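Long-range contacts in tapirin (Caldicellulosiruptor hydrothermalis, PDB 6N2C), which probably binds cellulose and helps the thermophilic bacterium adhere to it, using a C-terminal beta-helix domain that also holds a zinc ion: residues I213-D218 / N245-N250; E340-G345 / D361-S366; A367-P372 / V387-K392; I466-I471 / V534-G539; L486-Q491 / V516-G521. All coordinates share one frame; numbering follows the deposited sequence.

Contact 1 of 5, residues I213-D218 / N245-N250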
# COMPACT_ATOMS: atom_id res chain seq x y z
N ILE A 213 -4.17 -8.41 7.02
CA ILE A 213 -4.56 -9.22 5.87
C ILE A 213 -3.32 -9.99 5.44
O ILE A 213 -2.28 -9.36 5.20
CB ILE A 213 -5.07 -8.40 4.72
CG1 ILE A 213 -6.30 -7.62 5.13
CG2 ILE A 213 -5.29 -9.31 3.53
CD1 ILE A 213 -6.90 -6.74 4.03
N THR A 214 -3.38 -11.31 5.44
CA THR A 214 -2.22 -12.13 5.08
C THR A 214 -2.46 -12.96 3.82
O THR A 214 -3.39 -13.77 3.76
CB THR A 214 -1.86 -13.08 6.25
OG1 THR A 214 -1.57 -12.31 7.43
CG2 THR A 214 -0.62 -13.86 5.90
N LEU A 215 -1.60 -12.76 2.81
CA LEU A 215 -1.55 -13.60 1.67
C LEU A 215 -0.50 -14.73 1.87
O LEU A 215 0.47 -14.60 2.66
CB LEU A 215 -1.13 -12.85 0.43
CG LEU A 215 -2.13 -11.80 -0.04
CD1 LEU A 215 -1.49 -11.13 -1.25
CD2 LEU A 215 -3.40 -12.46 -0.53
N ARG A 216 -0.76 -15.82 1.19
CA ARG A 216 0.20 -16.97 1.10
C ARG A 216 0.77 -16.97 -0.28
O ARG A 216 0.24 -16.35 -1.17
CB ARG A 216 -0.47 -18.33 1.45
CG ARG A 216 -1.18 -18.30 2.79
CD ARG A 216 -0.25 -17.94 3.95
NE ARG A 216 -0.87 -18.16 5.27
CZ ARG A 216 -0.32 -17.80 6.41
NH1 ARG A 216 0.90 -17.20 6.42
NH2 ARG A 216 -0.98 -18.02 7.55
N SER A 217 1.84 -17.70 -0.47
CA SER A 217 2.48 -17.75 -1.75
C SER A 217 1.60 -18.38 -2.84
O SER A 217 0.77 -19.31 -2.58
CB SER A 217 3.81 -18.56 -1.67
OG SER A 217 3.47 -19.94 -1.60
N ASP A 218 1.71 -17.83 -4.03
CA ASP A 218 1.05 -18.33 -5.21
C ASP A 218 2.04 -19.18 -6.02
O ASP A 218 2.99 -18.73 -6.59
CB ASP A 218 0.51 -17.22 -6.04
CG ASP A 218 -0.75 -16.55 -5.41
OD1 ASP A 218 -1.44 -17.16 -4.53
OD2 ASP A 218 -0.96 -15.38 -5.80
N ASN A 245 2.64 -12.90 -5.46
CA ASN A 245 1.26 -12.33 -5.37
C ASN A 245 1.25 -11.08 -6.18
O ASN A 245 2.23 -10.22 -6.09
CB ASN A 245 0.92 -11.96 -3.97
CG ASN A 245 1.00 -13.13 -2.99
OD1 ASN A 245 1.55 -12.95 -1.93
ND2 ASN A 245 0.40 -14.27 -3.29
N LYS A 246 0.15 -10.86 -6.93
CA LYS A 246 0.02 -9.67 -7.78
C LYS A 246 -1.28 -8.92 -7.37
O LYS A 246 -2.38 -9.44 -7.59
CB LYS A 246 -0.01 -10.03 -9.26
CG LYS A 246 0.98 -11.12 -9.73
CD LYS A 246 2.43 -10.77 -9.60
CE LYS A 246 3.30 -11.95 -10.03
NZ LYS A 246 4.69 -11.48 -10.25
N VAL A 247 -1.12 -7.73 -6.82
CA VAL A 247 -2.24 -6.97 -6.15
C VAL A 247 -2.39 -5.69 -6.94
O VAL A 247 -1.42 -4.98 -7.19
CB VAL A 247 -1.94 -6.70 -4.71
CG1 VAL A 247 -3.01 -5.77 -4.06
CG2 VAL A 247 -1.91 -8.00 -3.92
N VAL A 248 -3.65 -5.34 -7.30
CA VAL A 248 -3.94 -4.15 -8.06
C VAL A 248 -5.07 -3.42 -7.28
O VAL A 248 -6.12 -4.03 -7.10
CB VAL A 248 -4.49 -4.47 -9.49
CG1 VAL A 248 -4.69 -3.16 -10.24
CG2 VAL A 248 -3.46 -5.31 -10.25
N VAL A 249 -4.76 -2.20 -6.84
CA VAL A 249 -5.70 -1.37 -6.05
C VAL A 249 -5.87 -0.07 -6.83
O VAL A 249 -4.96 0.77 -6.91
CB VAL A 249 -5.25 -1.10 -4.61
CG1 VAL A 249 -6.40 -0.35 -3.92
CG2 VAL A 249 -4.97 -2.41 -3.90
N ASN A 250 -7.05 0.10 -7.41
CA ASN A 250 -7.27 1.27 -8.31
C ASN A 250 -7.21 2.59 -7.57
O ASN A 250 -6.55 3.56 -8.00
CB ASN A 250 -8.57 1.13 -9.09
CG ASN A 250 -8.66 2.11 -10.23
OD1 ASN A 250 -7.72 2.26 -11.00
ND2 ASN A 250 -9.77 2.84 -10.30

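Contact 2 of 5, residues E340-G345 / D361-S366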
# COMPACT_ATOMS: atom_id res chain seq x y z
N GLU A 340 18.78 7.27 2.78
CA GLU A 340 20.10 6.65 2.96
C GLU A 340 20.26 5.64 1.82
O GLU A 340 19.41 4.73 1.66
CB GLU A 340 20.20 6.03 4.36
CG GLU A 340 21.50 5.26 4.56
CD GLU A 340 21.53 4.61 5.95
OE1 GLU A 340 20.65 4.87 6.81
OE2 GLU A 340 22.49 3.90 6.20
N ILE A 341 21.30 5.80 0.99
CA ILE A 341 21.57 4.91 -0.10
C ILE A 341 22.93 4.28 0.21
O ILE A 341 23.89 5.01 0.42
CB ILE A 341 21.64 5.70 -1.42
CG1 ILE A 341 20.37 6.57 -1.58
CG2 ILE A 341 21.87 4.83 -2.62
CD1 ILE A 341 20.33 7.40 -2.81
N ARG A 342 22.94 2.95 0.33
CA ARG A 342 24.20 2.27 0.59
C ARG A 342 24.22 0.96 -0.15
O ARG A 342 23.35 0.65 -0.96
CB ARG A 342 24.37 2.11 2.08
CG ARG A 342 23.47 1.16 2.75
CD ARG A 342 23.99 0.84 4.17
NE ARG A 342 24.16 2.02 4.99
CZ ARG A 342 25.32 2.48 5.54
NH1 ARG A 342 25.28 3.61 6.23
NH2 ARG A 342 26.53 1.87 5.44
N ASN A 343 25.34 0.24 -0.01
CA ASN A 343 25.52 -1.03 -0.80
C ASN A 343 25.22 -0.79 -2.26
O ASN A 343 25.77 0.08 -2.87
CB ASN A 343 24.69 -2.14 -0.12
CG ASN A 343 25.08 -2.35 1.33
OD1 ASN A 343 26.21 -2.04 1.70
ND2 ASN A 343 24.18 -2.84 2.15
N ASP A 344 24.35 -1.61 -2.87
CA ASP A 344 23.99 -1.53 -4.26
C ASP A 344 22.73 -0.61 -4.56
O ASP A 344 22.12 -0.65 -5.67
CB ASP A 344 23.66 -2.94 -4.77
CG ASP A 344 24.95 -3.82 -4.94
OD1 ASP A 344 26.01 -3.23 -5.22
OD2 ASP A 344 24.85 -5.08 -4.76
N GLY A 345 22.43 0.23 -3.60
CA GLY A 345 21.26 1.09 -3.78
C GLY A 345 21.36 1.91 -5.01
O GLY A 345 22.40 2.52 -5.28
N ASP A 361 22.15 10.67 2.83
CA ASP A 361 23.44 9.95 3.02
C ASP A 361 23.64 9.05 1.85
O ASP A 361 22.72 8.34 1.48
CB ASP A 361 23.37 9.08 4.27
CG ASP A 361 23.43 9.83 5.59
OD1 ASP A 361 22.81 10.91 5.71
OD2 ASP A 361 24.11 9.31 6.56
N ILE A 362 24.85 9.06 1.23
CA ILE A 362 25.17 8.20 0.08
C ILE A 362 26.51 7.55 0.44
O ILE A 362 27.51 8.31 0.71
CB ILE A 362 25.31 9.01 -1.17
CG1 ILE A 362 24.10 10.00 -1.36
CG2 ILE A 362 25.30 8.16 -2.41
CD1 ILE A 362 24.49 11.32 -1.94
N ILE A 363 26.54 6.22 0.52
CA ILE A 363 27.61 5.52 1.28
C ILE A 363 28.16 4.42 0.41
O ILE A 363 27.44 3.46 0.05
CB ILE A 363 27.16 4.92 2.62
CG1 ILE A 363 26.43 5.93 3.53
CG2 ILE A 363 28.35 4.33 3.38
CD1 ILE A 363 27.19 7.17 3.92
N GLY A 364 29.45 4.56 0.01
CA GLY A 364 30.10 3.55 -0.77
C GLY A 364 30.08 3.70 -2.26
O GLY A 364 29.27 4.36 -2.87
N SER A 365 31.01 2.96 -2.88
CA SER A 365 31.30 3.07 -4.27
C SER A 365 30.25 2.51 -5.25
O SER A 365 30.25 2.88 -6.42
CB SER A 365 32.73 2.45 -4.54
OG SER A 365 32.67 1.03 -4.45
N SER A 366 29.33 1.66 -4.79
CA SER A 366 28.19 1.20 -5.64
C SER A 366 26.86 2.00 -5.40
O SER A 366 25.92 1.85 -6.15
CB SER A 366 27.88 -0.27 -5.35
OG SER A 366 28.98 -1.05 -5.71
O HOH W 1 28.09 1.30 -1.91
O HOH W 2 27.71 0.99 1.55

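Contact 3 of 5, residues A367-P372 / V387-K392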
# COMPACT_ATOMS: atom_id res chain seq x y z
N ALA A 367 26.84 2.89 -4.43
CA ALA A 367 25.59 3.70 -4.13
C ALA A 367 25.46 4.74 -5.23
O ALA A 367 26.44 5.43 -5.57
CB ALA A 367 25.66 4.36 -2.79
N THR A 368 24.27 4.82 -5.82
CA THR A 368 24.08 5.53 -7.07
C THR A 368 22.86 6.41 -7.03
O THR A 368 21.76 5.94 -6.65
CB THR A 368 23.90 4.55 -8.21
OG1 THR A 368 25.05 3.67 -8.34
CG2 THR A 368 23.75 5.26 -9.50
N ILE A 369 23.04 7.65 -7.44
CA ILE A 369 21.93 8.48 -7.90
C ILE A 369 22.17 8.81 -9.36
O ILE A 369 23.09 9.53 -9.72
CB ILE A 369 21.77 9.74 -7.03
CG1 ILE A 369 21.59 9.39 -5.52
CG2 ILE A 369 20.64 10.59 -7.53
CD1 ILE A 369 21.50 10.59 -4.56
N ASP A 370 21.28 8.35 -10.21
CA ASP A 370 21.34 8.61 -11.64
C ASP A 370 20.16 9.43 -12.03
O ASP A 370 19.07 8.90 -12.34
CB ASP A 370 21.31 7.29 -12.36
CG ASP A 370 21.37 7.45 -13.90
OD1 ASP A 370 21.56 8.54 -14.45
OD2 ASP A 370 21.22 6.44 -14.53
N ALA A 371 20.37 10.74 -11.98
CA ALA A 371 19.26 11.73 -12.03
C ALA A 371 19.73 13.02 -12.61
O ALA A 371 19.68 14.05 -11.95
CB ALA A 371 18.71 11.93 -10.61
N PRO A 372 20.18 12.98 -13.89
CA PRO A 372 20.96 14.12 -14.39
C PRO A 372 20.20 15.43 -14.47
O PRO A 372 20.83 16.47 -14.49
CB PRO A 372 21.39 13.64 -15.79
CG PRO A 372 20.24 12.74 -16.19
CD PRO A 372 20.02 11.95 -14.92
N VAL A 387 31.24 7.56 -4.29
CA VAL A 387 29.85 7.40 -4.75
C VAL A 387 29.65 7.75 -6.24
O VAL A 387 30.43 8.43 -6.85
CB VAL A 387 28.88 8.21 -3.81
CG1 VAL A 387 29.04 7.74 -2.38
CG2 VAL A 387 29.09 9.71 -3.92
N LYS A 388 28.54 7.28 -6.82
CA LYS A 388 28.18 7.61 -8.12
C LYS A 388 26.99 8.56 -8.11
O LYS A 388 25.84 8.09 -7.89
CB LYS A 388 27.82 6.39 -8.90
CG LYS A 388 29.02 5.50 -9.19
CD LYS A 388 28.57 4.35 -10.09
CE LYS A 388 29.26 3.04 -9.75
NZ LYS A 388 30.72 3.21 -9.92
N LEU A 389 27.24 9.84 -8.36
CA LEU A 389 26.19 10.87 -8.35
C LEU A 389 26.20 11.55 -9.68
O LEU A 389 27.27 11.97 -10.15
CB LEU A 389 26.46 11.94 -7.33
CG LEU A 389 26.57 11.66 -5.86
CD1 LEU A 389 26.70 12.99 -5.14
CD2 LEU A 389 25.29 10.92 -5.46
N ASN A 390 25.06 11.61 -10.32
CA ASN A 390 24.88 12.29 -11.59
C ASN A 390 23.58 13.11 -11.51
O ASN A 390 22.47 12.56 -11.77
CB ASN A 390 24.86 11.25 -12.70
CG ASN A 390 24.67 11.86 -14.06
OD1 ASN A 390 25.00 13.04 -14.27
ND2 ASN A 390 24.09 11.11 -14.95
N VAL A 391 23.69 14.39 -11.15
CA VAL A 391 22.55 15.22 -10.90
C VAL A 391 22.73 16.59 -11.45
O VAL A 391 23.83 16.94 -11.94
CB VAL A 391 22.24 15.31 -9.40
CG1 VAL A 391 22.13 13.92 -8.82
CG2 VAL A 391 23.34 16.03 -8.63
N LYS A 392 21.67 17.39 -11.41
CA LYS A 392 21.78 18.77 -11.90
C LYS A 392 22.24 19.73 -10.81
O LYS A 392 23.13 20.55 -11.04
CB LYS A 392 20.47 19.18 -12.51
CG LYS A 392 20.46 20.59 -13.10
CD LYS A 392 19.29 20.81 -14.04
CE LYS A 392 18.03 21.22 -13.31
NZ LYS A 392 16.86 21.27 -14.23

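Contact 4 of 5, residues I466-I471 / V534-G539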
# COMPACT_ATOMS: atom_id res chain seq x y z
N ILE A 466 -21.34 0.54 9.61
CA ILE A 466 -21.49 -0.89 9.67
C ILE A 466 -21.38 -1.30 11.12
O ILE A 466 -20.36 -1.09 11.79
CB ILE A 466 -20.53 -1.72 8.72
CG1 ILE A 466 -20.87 -3.17 8.81
CG2 ILE A 466 -19.07 -1.45 8.96
CD1 ILE A 466 -20.26 -4.12 7.81
N ARG A 467 -22.39 -2.03 11.59
CA ARG A 467 -22.57 -2.26 13.06
C ARG A 467 -22.95 -3.71 13.23
O ARG A 467 -24.16 -4.03 13.41
CB ARG A 467 -23.66 -1.35 13.61
CG ARG A 467 -23.24 0.08 13.47
CD ARG A 467 -24.23 1.06 14.04
NE ARG A 467 -23.88 2.38 13.67
CZ ARG A 467 -24.65 3.45 13.89
NH1 ARG A 467 -25.76 3.35 14.67
NH2 ARG A 467 -24.32 4.62 13.35
N LEU A 468 -21.96 -4.60 13.25
CA LEU A 468 -22.26 -6.01 13.36
C LEU A 468 -22.86 -6.38 14.71
O LEU A 468 -23.56 -7.37 14.83
CB LEU A 468 -21.10 -6.88 12.94
CG LEU A 468 -20.62 -6.64 11.50
CD1 LEU A 468 -19.36 -7.46 11.18
CD2 LEU A 468 -21.73 -6.83 10.48
N ASP A 469 -22.66 -5.54 15.72
CA ASP A 469 -23.30 -5.76 17.02
C ASP A 469 -24.78 -5.53 16.99
O ASP A 469 -25.45 -5.87 18.00
CB ASP A 469 -22.65 -4.90 18.11
CG ASP A 469 -21.28 -5.44 18.55
OD1 ASP A 469 -20.89 -6.58 18.24
OD2 ASP A 469 -20.61 -4.72 19.29
N ASN A 470 -25.33 -4.95 15.90
CA ASN A 470 -26.75 -4.78 15.74
C ASN A 470 -27.40 -6.06 15.21
O ASN A 470 -28.60 -6.04 14.94
CB ASN A 470 -27.11 -3.57 14.91
CG ASN A 470 -26.88 -2.29 15.67
OD1 ASN A 470 -26.74 -2.35 16.93
ND2 ASN A 470 -26.94 -1.14 15.00
N ILE A 471 -26.64 -7.15 15.02
CA ILE A 471 -27.23 -8.43 14.70
C ILE A 471 -27.64 -9.07 16.05
O ILE A 471 -26.77 -9.56 16.77
CB ILE A 471 -26.24 -9.37 13.98
CG1 ILE A 471 -25.74 -8.79 12.66
CG2 ILE A 471 -26.84 -10.71 13.77
CD1 ILE A 471 -24.54 -9.48 12.17
N VAL A 534 -20.53 -12.08 -0.93
CA VAL A 534 -19.96 -11.14 0.03
C VAL A 534 -19.75 -11.98 1.33
O VAL A 534 -20.62 -12.80 1.71
CB VAL A 534 -20.92 -9.93 0.29
CG1 VAL A 534 -20.64 -9.17 1.48
CG2 VAL A 534 -21.17 -9.07 -0.93
N LEU A 535 -18.65 -11.73 2.03
CA LEU A 535 -18.37 -12.33 3.34
C LEU A 535 -17.98 -11.23 4.30
O LEU A 535 -16.97 -10.52 4.06
CB LEU A 535 -17.26 -13.37 3.25
CG LEU A 535 -17.44 -14.54 2.30
CD1 LEU A 535 -16.12 -15.35 2.18
CD2 LEU A 535 -18.62 -15.42 2.59
N ILE A 536 -18.80 -11.06 5.37
CA ILE A 536 -18.73 -9.91 6.33
C ILE A 536 -18.77 -10.56 7.68
O ILE A 536 -19.78 -11.21 8.03
CB ILE A 536 -19.85 -8.91 6.13
CG1 ILE A 536 -19.68 -8.27 4.73
CG2 ILE A 536 -19.82 -7.87 7.24
CD1 ILE A 536 -20.78 -7.34 4.34
N ALA A 537 -17.68 -10.35 8.42
CA ALA A 537 -17.53 -11.03 9.74
C ALA A 537 -16.97 -10.13 10.79
O ALA A 537 -16.11 -9.26 10.56
CB ALA A 537 -16.70 -12.29 9.60
N ASN A 538 -17.53 -10.27 12.01
CA ASN A 538 -16.93 -9.52 13.14
C ASN A 538 -15.69 -10.24 13.63
O ASN A 538 -14.76 -9.58 14.11
CB ASN A 538 -17.93 -9.46 14.26
CG ASN A 538 -17.81 -8.22 15.09
OD1 ASN A 538 -17.65 -7.09 14.59
ND2 ASN A 538 -18.08 -8.39 16.38
N GLY A 539 -15.63 -11.58 13.50
CA GLY A 539 -14.44 -12.31 13.76
C GLY A 539 -13.61 -12.42 12.51
O GLY A 539 -13.93 -11.79 11.50
O HOH W 3 -17.89 -6.30 18.64

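Contact 5 of 5, residues L486-Q491 / V516-G521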
# COMPACT_ATOMS: atom_id res chain seq x y z
N LEU A 486 -27.17 -15.52 4.83
CA LEU A 486 -27.19 -15.79 6.24
C LEU A 486 -26.75 -14.54 6.97
O LEU A 486 -25.67 -13.98 6.70
CB LEU A 486 -26.27 -17.00 6.55
CG LEU A 486 -25.95 -17.26 8.02
CD1 LEU A 486 -27.24 -17.66 8.73
CD2 LEU A 486 -24.77 -18.21 8.25
N VAL A 487 -27.61 -14.12 7.95
CA VAL A 487 -27.31 -13.09 8.92
C VAL A 487 -27.30 -13.86 10.24
O VAL A 487 -28.33 -14.41 10.59
CB VAL A 487 -28.29 -11.90 8.97
CG1 VAL A 487 -27.72 -10.76 9.83
CG2 VAL A 487 -28.54 -11.31 7.55
N SER A 488 -26.09 -13.91 10.88
CA SER A 488 -25.88 -14.81 12.00
C SER A 488 -25.38 -14.11 13.22
O SER A 488 -24.47 -13.29 13.13
CB SER A 488 -24.91 -15.88 11.60
OG SER A 488 -24.75 -16.86 12.68
N THR A 489 -25.96 -14.48 14.39
CA THR A 489 -25.46 -14.01 15.69
C THR A 489 -24.21 -14.80 16.05
O THR A 489 -23.48 -14.38 16.98
CB THR A 489 -26.50 -14.18 16.83
OG1 THR A 489 -26.85 -15.56 16.88
CG2 THR A 489 -27.73 -13.35 16.64
N GLY A 490 -23.91 -15.91 15.38
CA GLY A 490 -22.79 -16.72 15.72
C GLY A 490 -23.05 -17.73 16.85
O GLY A 490 -22.16 -18.41 17.26
N GLN A 491 -24.27 -17.83 17.34
CA GLN A 491 -24.57 -18.80 18.41
C GLN A 491 -24.50 -20.22 17.85
O GLN A 491 -23.92 -21.11 18.50
CB GLN A 491 -25.91 -18.51 19.04
CG GLN A 491 -25.90 -17.19 19.80
CD GLN A 491 -27.28 -16.58 19.99
OE1 GLN A 491 -28.29 -17.30 20.08
NE2 GLN A 491 -27.33 -15.26 20.07
N VAL A 516 -22.86 -13.87 3.42
CA VAL A 516 -22.72 -14.11 4.86
C VAL A 516 -22.40 -12.86 5.61
O VAL A 516 -21.43 -12.15 5.29
CB VAL A 516 -21.70 -15.22 5.13
CG1 VAL A 516 -21.64 -15.50 6.62
CG2 VAL A 516 -22.04 -16.48 4.42
N ILE A 517 -23.21 -12.52 6.63
CA ILE A 517 -22.97 -11.39 7.48
C ILE A 517 -23.08 -11.89 8.91
O ILE A 517 -24.20 -12.31 9.30
CB ILE A 517 -23.95 -10.26 7.25
CG1 ILE A 517 -23.94 -9.77 5.78
CG2 ILE A 517 -23.57 -9.08 8.18
CD1 ILE A 517 -24.94 -10.53 4.91
N THR A 518 -21.99 -11.85 9.68
CA THR A 518 -22.02 -12.62 10.96
C THR A 518 -21.24 -12.01 12.05
O THR A 518 -20.30 -11.24 11.80
CB THR A 518 -21.52 -14.03 10.76
OG1 THR A 518 -21.59 -14.75 12.02
CG2 THR A 518 -20.09 -14.10 10.27
N LYS A 519 -21.76 -12.12 13.29
CA LYS A 519 -21.01 -11.68 14.46
C LYS A 519 -19.88 -12.63 14.82
O LYS A 519 -19.00 -12.27 15.60
CB LYS A 519 -21.90 -11.60 15.67
CG LYS A 519 -22.88 -10.51 15.67
CD LYS A 519 -23.29 -9.99 17.11
CE LYS A 519 -24.12 -11.00 17.85
NZ LYS A 519 -24.95 -10.37 18.95
N SER A 520 -19.87 -13.83 14.31
CA SER A 520 -18.78 -14.80 14.46
C SER A 520 -17.66 -14.46 13.47
O SER A 520 -17.75 -13.46 12.74
CB SER A 520 -19.26 -16.28 14.23
OG SER A 520 -19.64 -16.57 12.87
N GLY A 521 -16.63 -15.29 13.46
CA GLY A 521 -15.77 -15.36 12.28
C GLY A 521 -16.38 -16.22 11.20
O GLY A 521 -17.49 -16.71 11.36
O HOH W 4 -26.14 -12.83 20.19

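Contact 1 of 5, residues I213-D218 / N245-N250
At one corner of the parallel beta-helix, the side chain of N245 reaches from just before strand 246-249 into the curve that residues L215-D218 make after strand 213-214. These two strands lie on different faces of the helix, so the amide ties one coil to a later one across the bend. N245 CG stands anti to its carbonyl carbon, beside the backbone N. Its ND2 uses both protons. One goes to R216 O at 3.0 Å in a nearly straight bond (173°), the donor standing 25° off the plane of that carbonyl. The other goes to D218 OD2 at 3.1 Å. Both acceptors lie close to the amide plane, whereas the carboxylate of D218 is turned almost perpendicular to it (86°), and ND2 meets OD2 from above the carboxylate plane. OD2 is a shared acceptor: R221 forms a salt bridge with it and T226 OG1 a hydrogen bond. On the far end of the amide, N245 OD1 takes the backbone N-H groups of G242 and G243, which should fix the flip of the group. The polar end of this buried residue is thus served on both its atoms.

L215 supplies the apolar flank. It runs past N245 in the opposite direction, its CB 3.6 Å from N245 OD1 and its CD1 3.7 Å from N245 CB. F196 and F239 also touch L215. The same methyl goes on to the strand proper, where L215 CD1 lies 4.1 Å from V247 CG2.

Contact 2 of 5, residues E340-G345 / D361-S366
Strands 338-341 and 359-363 run parallel, E340 beside D361 and I341 beside I362, and are joined by I341 N to D361 O (3.0 Å) and I363 N to I341 O (2.9 Å). A type II' turn from R342 to G345 follows, closed by G345 N on R342 O.

R342 and I363 carry the side-chain contact, lying alongside and pointing the same way. R342 CG sits between its own backbone N and carbonyl carbon (chi1 70°), and the chain bends again further out. I363 CB lies over one face of the guanidinium, toward its rim, while I363 CG1 is 3.7 Å from R342 NH1 and I363 CG2 3.7 Å from R342 NH2. In its own plane the guanidinium grips E340 side-on: NE and NH1 of R342 both bond to OE2 of E340, each at 2.8 Å, from opposite faces of the carboxylate plane. E340 OE1 is bridged to K318, and W322 gives R342 a cation-pi partner, so the arginine is held by charge, ring and aliphatic carbon together.

Beyond the strands the loops are joined through solvent. One water, 2.8 Å from N343 O, accepts the N-H of S366; the second accepts from N343 N and lies 2.9 Å from I363 O. Parallel strands paired in register from one coil to the next are characteristic of a beta-helix.

Contact 3 of 5, residues A367-P372 / V387-K392
I369 has CG1 anti to its carbonyl carbon (chi1 -56°), which leaves CG2 anti to the backbone N, and V391 turns CG1 anti to its carbonyl carbon (chi1 -52°); this brings the two methyls to 3.9 Å, I369 CG2 to V391 CG1. They lie in the interior of the beta-helix, on the face of strands 368-371 and 388-391 that also bears A371 and L389. I341 and I362, from another wall, pack against I369 there.

The strands are parallel neighbours in adjacent coils. Four backbone bonds join them: K388 N to A367 O, I369 N to K388 O, N390 N to I369 O, and A371 N to N390 O at 2.8 Å.

On the other face D370 and N390 both hold CG anti to the backbone N and run side by side. Their carboxylate and amide planes are only 21° apart, with D370 OD1 3.6 Å from N390 ND2. Further back, T368 OG1 passes 3.9 Å from K388 CB, while its hydrogen bond is to S366 O.

At the corner P372 has no N-H to offer, and its N rests 3.1 Å from N390 O. The proline meets the asparagine side chain obliquely, P372 CB lying 3.8 Å from N390 ND2.

Contact 4 of 5, residues I466-I471 / V534-G539
L468 fits against the end of strand 534-537 with both of its branches. Its CD1 touches the backbone, 3.5 Å from N538 N, while CD2 lies 3.9 Å from I536 CG2, the two side chains crossing at about a right angle. The same I536 CG2 is met by I466 CD1 at 3.8 Å, I466 having CG1 anti to its backbone N (chi1 -176°). Nearer the backbone, L468 CB rests 3.8 Å from N538 OD1, whose hydrogen bond is to S191 OG. The amide's other end is linked through a water, which donates to D469 OD1 (3.0 Å) and accepts from N538 ND2 (3.1 Å). An alanine in place of N538 would probably leave S191 OG without this partner, break the water link to D469 and open a gap beside L468 CB.

Strand 534-537 is part of a wall of the beta-helix, and residues 466-471 belong to the long loop that crosses the outside of it. F189, on the neighbouring strand 186-190, touches I466, L468 and I536, and I517 touches L468 from strand 513-518. A 3-10 turn presents the leucine: N470 N bonds to R467 O, and I471 N to L468 O. I568 packs against both L468 and I471.

Contact 5 of 5, residues L486-Q491 / V516-G521
K519 packs against T489. Its CB lies 3.5 Å from T489 O, and CG passes 4.1 Å from S488 O. CD leads on to a bend (chi3 -70°) that returns CE to within 3.5 Å of the same T489 O and 4.1 Å of T489 CB. At the tip, NZ bonds to I471 O and to a water 3.0 Å away.

In the backbone, K519 N bonds to S488 O, extending the parallel pairing made by I517 N with L486 O and S488 N with I517 O. S488 CB packs 3.5 Å from T518 OG1. S488 OG, anti to its backbone N, accepts from G490 N at 3.0 Å, forming an ST turn, and also bonds to D495 OD2. An alanine in place of S488 would probably leave the N-H of G490 without its acceptor and D495 without this partner, loosening the turn. At G490 (phi 84°) a CB would be jammed against T489 O and would also crowd S520 CB.

The chain leaves strand 483-488, passes through helix 494-500 and returns in the parallel neighbour 513-518; the pair lies at one end of the row of parallel strands forming this wall of the beta-helix.

Contacts 2 and 3 are neighbours, their centres about 11 Å apart: G345 O of contact 2 lies 3.0 Å from T368 N of contact 3. Contacts 4 and 5 are closer still, with centres about 7 Å apart, because strands 534-537 and 513-518 pair directly, I536 O lying 2.8 Å from T518 N. The two groups lie on opposite sides of the chain's centre, the centres of contacts 3 and 5 being about 57 Å apart. Contact 1 lies between them, its centre about 30 Å from that of contact 2 and about 23 Å from that of contact 4. The zinc ion is held by H530, D532 and E551; the V516 side chain of contact 5 is about 12 Å from that of D532.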